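Local coordinates for protein putative acetyltransferase Sthe_0691 (Sphaerobacter thermophilus, PDB 3SHP) that probably transfers an acetyl group from acetyl-coenzyme A to an acceptor, as members of the acetyltransferase family do, at residues E125-E130 with I152-H157. Sequence-based numbering, arbitrary orientation.
Sequences EIAADE and IARAGH
Arg154 lays its guanidinium edge against the carboxylate of Asp129, tip to tip, in a side-on bidentate salt bridge with the two planes only 20° apart. This is the centre of a salt-bridge network between the type I beta turn Ala127-Glu130, which leads from strand 121-127 into helix 131-139, and the hairpin end joining strands 153-154 and 157-167. Arg154 NE donates to Asp129 OD2 at 2.6 Å, and Arg154 NH2 to Asp129 OD1 at 2.9 Å along an almost straight line (175°); both oxygens use their syn lone pairs. The Arg154 chain bends at chi2 (-65°) and is anti at chi3, which brings the guanidinium to the turn. Glu130 crosses Arg154 at about a right angle, and Arg154 NH2 gives a second bond to Glu130 OE1, 3.1 Å long, which meets that oxygen from above the carboxylate plane. Lys47 of a neighbouring subunit also pairs with Glu130 OE1, so this oxygen links two chains. Glu130 OE2 accepts a hydrogen bond from the backbone N-H of Ala127, fixing the carboxylate over the turn. Ile152 CG2 lies over one guanidinium face, offset toward its rim, and Ala127 CB lies 3.4 Å from Arg154 NH2. An alanine in place of Arg154 would remove all three charged bonds and would probably loosen the hairpin end from the turn. Water bridges Asp129 OD2 to His157 NE2, while His157 ND1 donates to Ala155 O at 2.8 Å.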
loop_
_atom_site.group_PDB
_atom_site.type_symbol
_atom_site.label_atom_id
_atom_site.label_comp_id
_atom_site.label_asym_id
_atom_site.label_seq_id
_atom_site.Cartn_x
_atom_site.Cartn_y
_atom_site.Cartn_z
ATOM N N GLU A 125 20.555 0.542 20.914
ATOM C CA GLU A 125 20.698 0.372 19.463
ATOM C C GLU A 125 21.567 1.495 18.917
ATOM O O GLU A 125 21.299 2.689 19.210
ATOM C CB GLU A 125 19.334 0.452 18.772
ATOM C CG GLU A 125 18.382 -0.673 19.094
ATOM C CD GLU A 125 17.158 -0.710 18.131
ATOM O OE1 GLU A 125 16.944 0.277 17.379
ATOM O OE2 GLU A 125 16.412 -1.723 18.141
ATOM N N ILE A 126 22.613 1.125 18.152
ATOM C CA ILE A 126 23.479 2.098 17.490
ATOM C C ILE A 126 23.931 1.582 16.126
ATOM O O ILE A 126 24.480 0.489 16.029
ATOM C CB ILE A 126 24.754 2.437 18.319
ATOM C CG1 ILE A 126 24.405 2.780 19.781
ATOM C CG2 ILE A 126 25.520 3.613 17.666
ATOM C CD1 ILE A 126 25.630 2.888 20.691
ATOM N N ALA A 127 23.711 2.366 15.075
ATOM C CA ALA A 127 24.059 1.905 13.739
ATOM C C ALA A 127 25.572 1.940 13.596
ATOM O O ALA A 127 26.220 2.807 14.164
ATOM C CB ALA A 127 23.392 2.772 12.664
ATOM N N ALA A 128 26.124 1.023 12.809
ATOM C CA ALA A 128 27.563 0.895 12.718
ATOM C C ALA A 128 28.242 2.127 12.140
ATOM O O ALA A 128 29.418 2.276 12.340
ATOM C CB ALA A 128 27.976 -0.389 11.949
ATOM N N ASP A 129 27.522 3.011 11.443
ATOM C CA ASP A 129 28.164 4.215 10.880
ATOM C C ASP A 129 27.988 5.430 11.798
ATOM O O ASP A 129 28.326 6.561 11.418
ATOM C CB ASP A 129 27.612 4.538 9.470
ATOM C CG ASP A 129 26.108 4.651 9.460
ATOM O OD1 ASP A 129 25.512 4.445 10.532
ATOM O OD2 ASP A 129 25.506 4.926 8.398
ATOM N N GLU A 130 27.409 5.212 12.977
ATOM C CA GLU A 130 27.217 6.320 13.910
ATOM C C GLU A 130 28.428 6.527 14.824
ATOM O O GLU A 130 28.385 6.251 16.024
ATOM C CB GLU A 130 25.876 6.188 14.651
ATOM C CG GLU A 130 24.717 6.467 13.702
ATOM C CD GLU A 130 23.342 5.929 14.142
ATOM O OE1 GLU A 130 22.382 6.143 13.353
ATOM O OE2 GLU A 130 23.199 5.316 15.238
ATOM N N ILE A 152 20.183 -1.619 8.443
ATOM C CA ILE A 152 19.784 -0.213 8.331
ATOM C C ILE A 152 19.998 0.314 6.907
ATOM O O ILE A 152 21.133 0.316 6.409
ATOM C CB ILE A 152 20.575 0.703 9.340
ATOM C CG1 ILE A 152 20.498 0.199 10.811
ATOM C CG2 ILE A 152 20.100 2.155 9.255
ATOM C CD1 ILE A 152 19.095 -0.065 11.314
ATOM N N ALA A 153 18.923 0.764 6.256
ATOM C CA ALA A 153 19.028 1.429 4.937
ATOM C C ALA A 153 19.736 2.785 5.020
ATOM O O ALA A 153 19.398 3.602 5.856
ATOM C CB ALA A 153 17.624 1.627 4.299
ATOM N N ARG A 154 20.719 2.999 4.151
ATOM C CA ARG A 154 21.302 4.310 3.918
ATOM C C ARG A 154 21.220 4.611 2.414
ATOM O O ARG A 154 20.716 3.803 1.611
ATOM C CB ARG A 154 22.776 4.357 4.394
ATOM C CG ARG A 154 23.013 4.094 5.900
ATOM C CD ARG A 154 22.391 5.202 6.793
ATOM N NE ARG A 154 22.872 5.100 8.166
ATOM C CZ ARG A 154 22.157 5.382 9.255
ATOM N NH1 ARG A 154 20.885 5.785 9.178
ATOM N NH2 ARG A 154 22.719 5.249 10.448
ATOM N N ALA A 155 21.740 5.764 2.024
ATOM C CA ALA A 155 21.709 6.147 0.641
ATOM C C ALA A 155 22.703 5.268 -0.104
ATOM O O ALA A 155 23.909 5.287 0.209
ATOM C CB ALA A 155 22.063 7.619 0.501
ATOM N N GLY A 156 22.187 4.473 -1.052
ATOM C CA GLY A 156 23.019 3.636 -1.883
ATOM C C GLY A 156 23.556 2.340 -1.274
ATOM O O GLY A 156 24.180 1.571 -1.966
ATOM N N HIS A 157 23.316 2.089 0.014
ATOM C CA HIS A 157 23.944 0.964 0.715
ATOM C C HIS A 157 23.216 0.758 2.034
ATOM O O HIS A 157 22.314 1.520 2.358
ATOM C CB HIS A 157 25.474 1.188 0.957
ATOM C CG HIS A 157 25.796 2.285 1.940
ATOM N ND1 HIS A 157 25.536 3.619 1.686
ATOM C CD2 HIS A 157 26.366 2.244 3.173
ATOM C CE1 HIS A 157 25.925 4.348 2.723
ATOM N NE2 HIS A 157 26.426 3.540 3.640
HETATM O O HOH W 1 27.370 4.713 6.015
HETATM O O HOH W 2 19.625 6.074 11.937
#